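Local coordinates for protein putative adhesin (Parabacteroides distasonis, PDB 3LJY) that is of unknown function but, as a putative adhesin and predicted lipoprotein with a head GIN domain, may take part in cell adhesion, at residues P190-K195 and A202-T207; V144-A149 and I164-A169; I17-Y22 and S42-T47; A92-N97 and T111-N116. One frame throughout, in Å; residues are numbered along the deposited sequence. Where two conformers were deposited one is given.

Contact 1 (P190-K195 and A202-T207); sequences PQLSCK and AEVHAT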
loop_
_atom_site.group_PDB
_atom_site.type_symbol
_atom_site.label_atom_id
_atom_site.label_comp_id
_atom_site.label_asym_id
_atom_site.label_seq_id
_atom_site.Cartn_x
_atom_site.Cartn_y
_atom_site.Cartn_z
ATOM N N PRO A 190 -6.569 -19.820 4.971
ATOM C CA PRO A 190 -7.565 -20.907 5.084
ATOM C C PRO A 190 -8.943 -20.651 4.446
ATOM O O PRO A 190 -9.456 -21.503 3.723
ATOM C CB PRO A 190 -7.689 -21.101 6.590
ATOM C CG PRO A 190 -6.332 -20.590 7.154
ATOM C CD PRO A 190 -6.040 -19.415 6.290
ATOM N N GLN A 191 -9.554 -19.511 4.728
ATOM C CA GLN A 191 -10.891 -19.200 4.206
ATOM C C GLN A 191 -10.812 -18.026 3.236
ATOM O O GLN A 191 -10.777 -16.857 3.654
ATOM C CB GLN A 191 -11.866 -18.851 5.349
ATOM C CG GLN A 191 -11.938 -19.867 6.488
ATOM C CD GLN A 191 -12.325 -21.234 6.018
ATOM O OE1 GLN A 191 -13.167 -21.383 5.123
ATOM N NE2 GLN A 191 -11.700 -22.246 6.586
ATOM N N LEU A 192 -10.767 -18.327 1.943
ATOM C CA LEU A 192 -10.470 -17.291 0.946
ATOM C C LEU A 192 -11.621 -17.124 -0.009
ATOM O O LEU A 192 -12.148 -18.089 -0.480
ATOM C CB LEU A 192 -9.146 -17.598 0.183
ATOM C CG LEU A 192 -8.657 -16.542 -0.823
ATOM C CD1 LEU A 192 -8.451 -15.215 -0.120
ATOM C CD2 LEU A 192 -7.420 -16.997 -1.588
ATOM N N SER A 193 -12.028 -15.886 -0.258
ATOM C CA SER A 193 -12.894 -15.594 -1.396
ATOM C C SER A 193 -12.203 -14.605 -2.331
ATOM O O SER A 193 -11.553 -13.654 -1.919
ATOM C CB SER A 193 -14.298 -15.123 -0.967
ATOM O OG SER A 193 -14.322 -13.734 -0.753
ATOM N N CYS A 194 -12.361 -14.858 -3.614
ATOM C CA CYS A 194 -11.600 -14.177 -4.635
ATOM C C CYS A 194 -12.497 -13.967 -5.861
ATOM O O CYS A 194 -12.997 -14.945 -6.419
ATOM C CB CYS A 194 -10.342 -15.010 -4.949
ATOM S SG CYS A 194 -9.253 -14.328 -6.195
ATOM N N LYS A 195 -12.735 -12.695 -6.223
ATOM C CA LYS A 195 -13.627 -12.328 -7.346
ATOM C C LYS A 195 -12.830 -11.556 -8.376
ATOM O O LYS A 195 -12.242 -10.550 -8.054
ATOM C CB LYS A 195 -14.807 -11.447 -6.905
ATOM C CG LYS A 195 -15.701 -10.977 -8.092
ATOM C CD LYS A 195 -17.119 -10.542 -7.669
ATOM C CE LYS A 195 -18.030 -10.220 -8.883
ATOM N N ALA A 202 -5.599 -13.240 -10.534
ATOM C CA ALA A 202 -5.337 -13.444 -9.088
ATOM C C ALA A 202 -4.621 -14.766 -8.924
ATOM O O ALA A 202 -5.150 -15.802 -9.326
ATOM C CB ALA A 202 -6.612 -13.436 -8.225
ATOM N N GLU A 203 -3.409 -14.693 -8.379
ATOM C CA GLU A 203 -2.628 -15.850 -7.908
ATOM C C GLU A 203 -2.743 -15.950 -6.406
ATOM O O GLU A 203 -2.326 -15.046 -5.682
ATOM C CB GLU A 203 -1.158 -15.688 -8.258
ATOM C CG GLU A 203 -0.881 -15.566 -9.722
ATOM C CD GLU A 203 0.598 -15.444 -10.040
ATOM O OE1 GLU A 203 1.414 -14.894 -9.205
ATOM O OE2 GLU A 203 0.932 -15.904 -11.169
ATOM N N VAL A 204 -3.298 -17.045 -5.930
ATOM C CA VAL A 204 -3.710 -17.156 -4.523
ATOM C C VAL A 204 -3.295 -18.498 -3.909
ATOM O O VAL A 204 -2.898 -19.434 -4.603
ATOM C CB VAL A 204 -5.262 -16.904 -4.383
ATOM C CG1 VAL A 204 -5.675 -15.639 -5.149
ATOM C CG2 VAL A 204 -6.105 -18.099 -4.878
ATOM N N HIS A 205 -3.371 -18.579 -2.588
ATOM C CA HIS A 205 -3.108 -19.811 -1.856
ATOM C C HIS A 205 -4.174 -19.988 -0.755
ATOM O O HIS A 205 -4.213 -19.260 0.216
ATOM C CB HIS A 205 -1.667 -19.810 -1.317
ATOM C CG HIS A 205 -1.312 -21.042 -0.547
ATOM N ND1 HIS A 205 -0.245 -21.099 0.317
ATOM C CD2 HIS A 205 -1.907 -22.256 -0.491
ATOM C CE1 HIS A 205 -0.191 -22.299 0.866
ATOM N NE2 HIS A 205 -1.190 -23.019 0.394
ATOM N N ALA A 206 -5.083 -20.933 -0.960
ATOM C CA ALA A 206 -6.136 -21.269 0.021
ATOM C C ALA A 206 -5.772 -22.618 0.628
ATOM O O ALA A 206 -5.309 -23.501 -0.084
ATOM C CB ALA A 206 -7.531 -21.308 -0.640
ATOM N N THR A 207 -5.944 -22.771 1.935
ATOM C CA THR A 207 -5.504 -23.993 2.618
ATOM C C THR A 207 -6.665 -24.773 3.244
ATOM O O THR A 207 -6.452 -25.765 3.921
ATOM C CB THR A 207 -4.406 -23.717 3.699
ATOM O OG1 THR A 207 -4.890 -22.765 4.636
ATOM C CG2 THR A 207 -3.111 -23.192 3.074
#
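This is an apolar packing contact inside the beta-solenoid, between two of its faces, where strand 192-195 lies across from strand 202-206. The fold is consistent with the pectate-lyase-like clan of the family. No hydrogen bond joins the two segments. The strand axes stay 8.2 Å apart at their closest and run nearly antiparallel, at 158°, because the chain reverses between one face and the other. Leu192 and Cys194 point in from one side, Ala202 and Val204 from the other. Leu192 CG is anti to the backbone N (chi1 -176°). The CD2 methyl at the end of this side chain sits 3.5 Å from Val204 CB and also touches Val204 CG2. The two side chains cross obliquely. Nearer the backbone, Leu192 CB meets Ala206 CB at 4.1 Å. Cys194 SG also lies anti to its backbone N. It rests 3.4 Å from Ala202 CB, with Val204 CG1 further off at 4.0 Å. The sulfur packs as an apolar group on Ala202 and Val204. At the corner, Pro190 and Thr207 lie side by side, and Thr207 OG1 comes to 3.6 Å from Pro190 CG. Tyr174 of strand 172-176 touches Leu192, Cys194 and Val204. On the other side along the stack, Leu192 meets Leu210 of strand 209-215. On strand 219-223, Cys194 meets Ile220 and Val204 meets Tyr222.

Contact 2 (V144-A149 and I164-A169); sequences VNHLEA and IKKGNA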
loop_
_atom_site.group_PDB
_atom_site.type_symbol
_atom_site.label_atom_id
_atom_site.label_comp_id
_atom_site.label_asym_id
_atom_site.label_seq_id
_atom_site.Cartn_x
_atom_site.Cartn_y
_atom_site.Cartn_z
ATOM N N VAL A 144 3.978 -6.178 -0.340
ATOM C CA VAL A 144 3.991 -6.508 1.093
ATOM C C VAL A 144 4.859 -7.748 1.288
ATOM O O VAL A 144 4.501 -8.809 0.784
ATOM C CB VAL A 144 2.540 -6.805 1.593
ATOM C CG1 VAL A 144 2.503 -7.142 3.080
ATOM C CG2 VAL A 144 1.608 -5.630 1.284
ATOM N N ASN A 145 5.984 -7.615 2.015
ATOM C CA ASN A 145 6.943 -8.699 2.166
ATOM C C ASN A 145 6.421 -9.818 3.072
ATOM O O ASN A 145 6.599 -10.984 2.760
ATOM C CB ASN A 145 8.306 -8.186 2.675
ATOM C CG ASN A 145 9.078 -7.359 1.631
ATOM O OD1 ASN A 145 8.694 -7.240 0.469
ATOM N ND2 ASN A 145 10.175 -6.752 2.078
ATOM N N HIS A 146 5.800 -9.478 4.200
ATOM C CA HIS A 146 5.397 -10.504 5.148
ATOM C C HIS A 146 4.203 -10.051 6.011
ATOM O O HIS A 146 4.278 -9.059 6.716
ATOM C CB HIS A 146 6.618 -10.892 5.958
ATOM C CG HIS A 146 6.390 -11.983 6.968
ATOM N ND1 HIS A 146 7.189 -12.130 8.084
ATOM C CD2 HIS A 146 5.465 -12.968 7.039
ATOM C CE1 HIS A 146 6.762 -13.162 8.790
ATOM N NE2 HIS A 146 5.713 -13.682 8.182
ATOM N N LEU A 147 3.094 -10.774 5.921
ATOM C CA LEU A 147 1.873 -10.471 6.682
ATOM C C LEU A 147 1.514 -11.628 7.639
ATOM O O LEU A 147 1.639 -12.793 7.291
ATOM C CB LEU A 147 0.703 -10.198 5.709
ATOM C CG LEU A 147 -0.653 -9.815 6.362
ATOM C CD1 LEU A 147 -0.637 -8.393 6.965
ATOM C CD2 LEU A 147 -1.818 -10.013 5.413
ATOM N N GLU A 148 1.138 -11.296 8.863
ATOM C CA GLU A 148 0.510 -12.255 9.775
ATOM C C GLU A 148 -0.766 -11.591 10.323
ATOM O O GLU A 148 -0.710 -10.660 11.110
ATOM C CB GLU A 148 1.445 -12.695 10.909
ATOM C CG GLU A 148 2.791 -13.289 10.463
ATOM C CD GLU A 148 2.738 -14.728 9.860
ATOM O OE1 GLU A 148 1.765 -15.500 10.068
ATOM O OE2 GLU A 148 3.730 -15.098 9.185
ATOM N N ALA A 149 -1.915 -12.049 9.836
ATOM C CA ALA A 149 -3.177 -11.319 10.013
ATOM C C ALA A 149 -4.340 -12.235 10.330
ATOM O O ALA A 149 -4.312 -13.434 10.039
ATOM C CB ALA A 149 -3.505 -10.457 8.744
ATOM N N ILE A 164 1.849 -9.917 -2.269
ATOM C CA ILE A 164 2.076 -10.293 -0.876
ATOM C C ILE A 164 2.900 -11.572 -0.916
ATOM O O ILE A 164 2.413 -12.616 -1.389
ATOM C CB ILE A 164 0.786 -10.543 -0.031
ATOM C CG1 ILE A 164 -0.216 -9.387 -0.162
ATOM C CG2 ILE A 164 1.165 -10.749 1.459
ATOM C CD1 ILE A 164 -1.556 -9.661 0.514
ATOM N N LYS A 165 4.143 -11.466 -0.429
ATOM C CA LYS A 165 5.180 -12.429 -0.724
ATOM C C LYS A 165 5.144 -13.628 0.193
ATOM O O LYS A 165 5.546 -14.716 -0.206
ATOM C CB LYS A 165 6.534 -11.771 -0.599
ATOM C CG LYS A 165 6.822 -10.803 -1.692
ATOM C CD LYS A 165 8.253 -10.247 -1.567
ATOM C CE LYS A 165 8.499 -9.133 -2.598
ATOM N NZ LYS A 165 9.791 -8.423 -2.397
ATOM N N LYS A 166 4.710 -13.428 1.430
ATOM C CA LYS A 166 4.678 -14.511 2.373
ATOM C C LYS A 166 3.849 -14.213 3.615
ATOM O O LYS A 166 3.542 -13.079 3.911
ATOM C CB LYS A 166 6.112 -14.944 2.742
ATOM C CG LYS A 166 6.685 -14.354 3.983
ATOM C CD LYS A 166 8.123 -14.892 4.269
ATOM C CE LYS A 166 8.827 -14.011 5.293
ATOM N NZ LYS A 166 10.316 -14.283 5.493
ATOM N N GLY A 167 3.506 -15.270 4.338
ATOM C CA GLY A 167 2.797 -15.143 5.606
ATOM C C GLY A 167 1.501 -15.920 5.707
ATOM O O GLY A 167 1.285 -16.909 4.996
ATOM N N ASN A 168 0.651 -15.474 6.627
ATOM C CA ASN A 168 -0.633 -16.107 6.894
ATOM C C ASN A 168 -1.710 -15.048 7.098
ATOM O O ASN A 168 -1.450 -14.010 7.675
ATOM C CB ASN A 168 -0.593 -16.975 8.166
ATOM C CG ASN A 168 0.446 -18.086 8.110
ATOM O OD1 ASN A 168 0.197 -19.190 7.595
ATOM N ND2 ASN A 168 1.613 -17.804 8.659
ATOM N N ALA A 169 -2.922 -15.327 6.614
ATOM C CA ALA A 169 -4.134 -14.558 6.984
ATOM C C ALA A 169 -5.245 -15.543 7.229
ATOM O O ALA A 169 -5.520 -16.342 6.364
ATOM C CB ALA A 169 -4.558 -13.552 5.859
#
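Two neighbouring coils of a beta-solenoid stack here, with parallel pairing at Val144-Ile164 and again from Leu147-Gly167 to Ala149-Ala169. The CA register is unbroken between. Backbone bonds join the coils: Lys165 N to Val144 O, Leu147 N to Lys166 O, Asn168 N to Leu147 O, and Ala149 N to Asn168 O. Val144, Leu147, Ile164 and Ala169 share one face, where Ile152 touches the last three. Val144 CB lies 4.2 Å from Ile164 CG1. Away from that face lie His146, Glu148 and Asn168. Lys166 CE sits over one face of the His146 ring, 3.8 Å from its centroid, a CH-pi contact. Gly167 CA lies at the edge of that ring. His146 NE2 donates to Glu148 OE2 at 2.6 Å, on the anti lone pair, and His146 ND1 is bonded to Thr126 OG1. Asn145 OD1 takes a weak bond from Lys165 NZ, while its ND2 is bonded to Lys124 O. The Glu148 chain bends at chi2 (-73°), which turns CD back beside Asn168. There Asn168 ND2 gives OE1 of Glu148 a bond of 2.7 Å at 165°, on the syn lone pair, with the carboxylate and amide planes 45° apart.

Contact 3 (I17-Y22 and S42-T47); sequences ISVADY and STVEVT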
loop_
_atom_site.group_PDB
_atom_site.type_symbol
_atom_site.label_atom_id
_atom_site.label_comp_id
_atom_site.label_asym_id
_atom_site.label_seq_id
_atom_site.Cartn_x
_atom_site.Cartn_y
_atom_site.Cartn_z
ATOM N N ILE A 17 12.328 18.219 12.477
ATOM C CA ILE A 17 11.504 18.843 13.519
ATOM C C ILE A 17 10.709 17.791 14.283
ATOM O O ILE A 17 10.637 16.638 13.853
ATOM C CB ILE A 17 10.518 19.904 12.948
ATOM C CG1 ILE A 17 9.474 19.262 12.030
ATOM C CG2 ILE A 17 11.269 20.981 12.196
ATOM C CD1 ILE A 17 8.170 20.098 11.838
ATOM N N SER A 18 10.130 18.215 15.414
ATOM C CA SER A 18 9.247 17.406 16.247
ATOM C C SER A 18 7.813 17.686 15.879
ATOM O O SER A 18 7.458 18.827 15.622
ATOM C CB SER A 18 9.423 17.752 17.727
ATOM O OG SER A 18 10.636 17.213 18.227
ATOM N N VAL A 19 6.982 16.648 15.894
ATOM C CA VAL A 19 5.578 16.774 15.535
ATOM C C VAL A 19 4.734 16.058 16.580
ATOM O O VAL A 19 5.266 15.208 17.325
ATOM C CB VAL A 19 5.310 16.188 14.125
ATOM C CG1 VAL A 19 5.945 17.077 13.052
ATOM C CG2 VAL A 19 5.807 14.751 14.031
ATOM N N ALA A 20 3.443 16.423 16.654
ATOM C CA ALA A 20 2.503 15.700 17.530
ATOM C C ALA A 20 2.437 14.289 16.989
ATOM O O ALA A 20 2.776 14.051 15.847
ATOM C CB ALA A 20 1.118 16.346 17.556
ATOM N N ASP A 21 2.016 13.351 17.812
ATOM C CA ASP A 21 1.839 11.979 17.356
ATOM C C ASP A 21 0.649 11.880 16.376
ATOM O O ASP A 21 -0.329 12.624 16.481
ATOM C CB ASP A 21 1.668 11.019 18.547
ATOM C CG ASP A 21 1.880 9.568 18.151
ATOM O OD1 ASP A 21 3.017 9.226 17.744
ATOM O OD2 ASP A 21 0.911 8.774 18.247
ATOM N N TYR A 22 0.757 10.963 15.417
ATOM C CA TYR A 22 -0.219 10.827 14.361
ATOM C C TYR A 22 -0.416 9.332 14.094
ATOM O O TYR A 22 0.475 8.539 14.362
ATOM C CB TYR A 22 0.272 11.579 13.113
ATOM C CG TYR A 22 1.577 11.042 12.567
ATOM C CD1 TYR A 22 1.605 9.923 11.723
ATOM C CD2 TYR A 22 2.788 11.631 12.911
ATOM C CE1 TYR A 22 2.806 9.430 11.252
ATOM C CE2 TYR A 22 3.981 11.136 12.441
ATOM C CZ TYR A 22 3.985 10.045 11.627
ATOM O OH TYR A 22 5.158 9.577 11.180
ATOM N N SER A 42 7.715 11.507 18.043
ATOM C CA SER A 42 7.563 11.676 16.612
ATOM C C SER A 42 8.376 12.844 16.095
ATOM O O SER A 42 8.342 13.938 16.652
ATOM C CB SER A 42 6.094 11.820 16.253
ATOM O OG SER A 42 5.478 10.556 16.408
ATOM N N THR A 43 9.142 12.580 15.042
ATOM C CA THR A 43 9.855 13.616 14.303
ATOM C C THR A 43 9.512 13.479 12.810
ATOM O O THR A 43 9.076 12.411 12.363
ATOM C CB THR A 43 11.394 13.518 14.556
ATOM O OG1 THR A 43 11.892 12.214 14.210
ATOM C CG2 THR A 43 11.729 13.808 16.058
ATOM N N VAL A 44 9.654 14.575 12.070
ATOM C CA VAL A 44 9.675 14.561 10.620
ATOM C C VAL A 44 11.011 15.151 10.148
ATOM O O VAL A 44 11.345 16.263 10.506
ATOM C CB VAL A 44 8.481 15.376 10.020
ATOM C CG1 VAL A 44 8.618 15.446 8.491
ATOM C CG2 VAL A 44 7.106 14.782 10.451
ATOM N N GLU A 45 11.783 14.387 9.373
ATOM C CA GLU A 45 12.977 14.891 8.689
ATOM C C GLU A 45 12.732 14.987 7.199
ATOM O O GLU A 45 12.275 14.037 6.599
ATOM C CB GLU A 45 14.160 13.946 8.890
ATOM C CG GLU A 45 15.497 14.424 8.245
ATOM C CD GLU A 45 16.684 13.486 8.539
ATOM O OE1 GLU A 45 16.473 12.293 8.879
ATOM O OE2 GLU A 45 17.845 13.951 8.409
ATOM N N VAL A 46 13.078 16.127 6.606
ATOM C CA VAL A 46 12.903 16.354 5.175
ATOM C C VAL A 46 14.244 16.656 4.505
ATOM O O VAL A 46 14.955 17.561 4.916
ATOM C CB VAL A 46 11.882 17.480 4.919
ATOM C CG1 VAL A 46 11.908 17.926 3.445
ATOM C CG2 VAL A 46 10.462 17.015 5.366
ATOM N N THR A 47 14.586 15.870 3.487
ATOM C CA THR A 47 15.723 16.151 2.622
ATOM C C THR A 47 15.176 16.618 1.269
ATOM O O THR A 47 14.439 15.913 0.598
ATOM C CB THR A 47 16.655 14.907 2.461
ATOM O OG1 THR A 47 17.076 14.455 3.766
ATOM C CG2 THR A 47 17.902 15.225 1.599
HETATM O O HOH W 1 5.135 10.744 19.360
#
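Ile17 and Val44 form an antiparallel hydrogen-bonded pair, with Ile17 N bonded to Val44 O and Val44 N to Ile17 O, each at 2.9 Å. Ile17 CG1 lies 3.8 Å from Val44 O. Ser18 faces Thr43 as the next, non-hydrogen-bonded pair, and Ser18 OG comes to 4.2 Å from Thr43 CG2. Val19 leaves the strand but keeps one more bond: its N meets Ser42 O at 3.1 Å, from above the carbonyl plane. The Val19 side chain splits its contacts. CG1 packs on Val44 CG2 at 3.7 Å, the two side chains crossing at about a right angle, and CG2 lies beside Ser42 CB. This pairing places strand 12-18 along strand 43-49 at the N-terminal end of the beta-solenoid, and Ile58 of strand 56-61 touches Ile17, Val19 and Val44. Two residues on, Asp21 has CG anti to its backbone N (chi1 -164°). Its OD1 lies 3.1 Å from Ser42 OG, which is hydrogen-bonded to Asn85 O. A water donates to Asp21 OD1 and accepts from Ser42 N, bridging the two segments. Tyr22 ends the segment with its ring CE2 4.3 Å from Ser42 OG, while its OH is bonded to Thr84 OG1.

Contact 4 (A92-N97 and T111-N116); sequences AKVSGN and TVIKAN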
loop_
_atom_site.group_PDB
_atom_site.type_symbol
_atom_site.label_atom_id
_atom_site.label_comp_id
_atom_site.label_asym_id
_atom_site.label_seq_id
_atom_site.Cartn_x
_atom_site.Cartn_y
_atom_site.Cartn_z
ATOM N N ALA A 92 -3.153 4.972 5.663
ATOM C CA ALA A 92 -2.345 5.789 4.764
ATOM C C ALA A 92 -3.050 5.982 3.441
ATOM O O ALA A 92 -3.630 5.047 2.912
ATOM C CB ALA A 92 -0.915 5.196 4.536
ATOM N N LYS A 93 -2.995 7.202 2.921
ATOM C CA LYS A 93 -3.521 7.520 1.604
ATOM C C LYS A 93 -2.314 8.013 0.779
ATOM O O LYS A 93 -1.579 8.926 1.195
ATOM C CB LYS A 93 -4.670 8.552 1.678
ATOM C CG LYS A 93 -6.090 7.940 1.868
ATOM C CD LYS A 93 -6.721 8.073 3.290
ATOM C CE LYS A 93 -6.335 6.943 4.273
ATOM N NZ LYS A 93 -6.700 5.517 3.879
ATOM N N VAL A 94 -2.085 7.347 -0.356
ATOM C CA VAL A 94 -0.876 7.540 -1.144
ATOM C C VAL A 94 -1.271 7.836 -2.570
ATOM O O VAL A 94 -1.903 7.013 -3.219
ATOM C CB VAL A 94 0.106 6.315 -1.059
ATOM C CG1 VAL A 94 1.397 6.652 -1.731
ATOM C CG2 VAL A 94 0.366 5.912 0.407
ATOM N N SER A 95 -0.931 9.035 -3.037
ATOM C CA SER A 95 -1.272 9.517 -4.383
ATOM C C SER A 95 -0.083 10.203 -5.064
ATOM O O SER A 95 1.010 10.295 -4.503
ATOM C CB SER A 95 -2.469 10.487 -4.330
ATOM O OG SER A 95 -2.911 10.727 -3.006
ATOM N N GLY A 96 -0.307 10.714 -6.269
ATOM C CA GLY A 96 0.746 11.398 -7.012
ATOM C C GLY A 96 1.673 10.311 -7.478
ATOM O O GLY A 96 1.247 9.232 -7.869
ATOM N N ASN A 97 2.950 10.563 -7.431
ATOM C CA ASN A 97 3.872 9.505 -7.761
ATOM C C ASN A 97 4.644 9.119 -6.531
ATOM O O ASN A 97 5.854 8.911 -6.600
ATOM C CB ASN A 97 4.773 9.985 -8.914
ATOM C CG ASN A 97 4.779 9.017 -10.055
ATOM O OD1 ASN A 97 5.074 7.824 -9.877
ATOM N ND2 ASN A 97 4.408 9.495 -11.226
ATOM N N THR A 111 -4.987 -1.700 9.709
ATOM C CA THR A 111 -4.301 -0.719 8.842
ATOM C C THR A 111 -5.002 -0.722 7.493
ATOM O O THR A 111 -5.200 -1.785 6.908
ATOM C CB THR A 111 -2.771 -1.044 8.686
ATOM O OG1 THR A 111 -2.124 -0.902 9.967
ATOM C CG2 THR A 111 -2.067 -0.111 7.626
ATOM N N VAL A 112 -5.448 0.456 7.053
ATOM C CA VAL A 112 -6.079 0.642 5.753
ATOM C C VAL A 112 -5.181 1.485 4.875
ATOM O O VAL A 112 -4.883 2.606 5.235
ATOM C CB VAL A 112 -7.439 1.392 5.867
ATOM C CG1 VAL A 112 -8.079 1.561 4.487
ATOM C CG2 VAL A 112 -8.376 0.656 6.783
ATOM N N ILE A 113 -4.735 0.959 3.735
ATOM C CA ILE A 113 -3.903 1.731 2.817
ATOM C C ILE A 113 -4.613 1.895 1.469
ATOM O O ILE A 113 -5.119 0.932 0.890
ATOM C CB ILE A 113 -2.479 1.101 2.565
ATOM C CG1 ILE A 113 -1.840 0.662 3.877
ATOM C CG2 ILE A 113 -1.528 2.105 1.748
ATOM C CD1 ILE A 113 -0.406 0.262 3.745
ATOM N N LYS A 114 -4.637 3.120 0.978
ATOM C CA LYS A 114 -5.208 3.412 -0.303
ATOM C C LYS A 114 -4.140 4.055 -1.155
ATOM O O LYS A 114 -3.561 5.068 -0.736
ATOM C CB LYS A 114 -6.366 4.383 -0.154
ATOM C CG LYS A 114 -7.543 3.741 0.473
ATOM C CD LYS A 114 -8.539 4.758 1.032
ATOM C CE LYS A 114 -9.574 4.044 1.891
ATOM N NZ LYS A 114 -10.167 2.842 1.186
ATOM N N ALA A 115 -3.875 3.463 -2.334
ATOM C CA ALA A 115 -2.891 3.992 -3.281
ATOM C C ALA A 115 -3.554 4.226 -4.643
ATOM O O ALA A 115 -4.242 3.381 -5.167
ATOM C CB ALA A 115 -1.690 3.013 -3.417
ATOM N N ASN A 116 -3.314 5.376 -5.238
ATOM C CA ASN A 116 -3.745 5.602 -6.603
ATOM C C ASN A 116 -2.694 6.376 -7.433
ATOM O O ASN A 116 -1.522 6.434 -7.064
ATOM C CB ASN A 116 -5.116 6.297 -6.578
ATOM C CG ASN A 116 -5.043 7.733 -6.161
ATOM O OD1 ASN A 116 -3.992 8.249 -5.802
ATOM N ND2 ASN A 116 -6.168 8.401 -6.217
#
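Lys93, in the conformer given, and Lys114 begin alike, each with CG anti to its carbonyl carbon (chi1 -88° and -71°), and their side chains lie side by side on the outer face of two parallel strands. The strands belong to successive coils of a beta-solenoid, 92-94 beside 111-115, with axes 4.7 Å apart. Beyond CG the two lysines differ. In this conformer Lys93 bends at chi2, chi3 and chi4, and the chain curls back so that NZ lies 3.5 Å from Lys114 CD and gives a weak bond to its own neighbour Ala92 O. Lys114 stays extended to CE and turns at chi4. The two NZ atoms are then 5.1 Å apart, so the aliphatic part of Lys114 meets the ammonium of Lys93 while the like charges stay out of contact. Lys93 was modelled in two conformers; the course of its side chain, and these contacts with it, are therefore uncertain. Four backbone bonds tie the strands, three of them Ala92 N to Val112 O, Lys114 N to Ala92 O and Val94 N to Lys114 O. On the opposite face, Ala92 CB meets Ile113 CG2 at 4.2 Å, and Val94 CB meets Ala115 CB at 4.4 Å. Val121 of strand 120-123 touches Val94, Ile113 and Ala115 from across the interior. Strand 24-27 flanks strand 92-94 on one side and strand 131-136 flanks 111-115 on the other. Past the strand ends, Ser119 OG is bonded to Asn116 O, and Asn116 N makes the fourth backbone bond, to Val94 O at 3.0 Å.

How the contacts relate
The contacts follow one another along the chain in the order 3, 4, 2, 1. Contact 3 lies near the N-terminal end, on the opposite side of the chain's centre from contact 1, and the two centres are 39 Å apart. Contact 4 is nearest the middle, its centre 19 Å from those of contacts 2 and 3. Contacts 1 and 2 touch, through Pro190 CD and Ala169 O. Contact 4 and the 190-195 half of contact 1 share a sheet. Contact 2 runs from strands 141-144 and 161-164 into the short parallel sheet of 147-149 and 167-169. Parallel pairing thus recurs at successive positions along an elongated domain, with the N-terminal strands at one end.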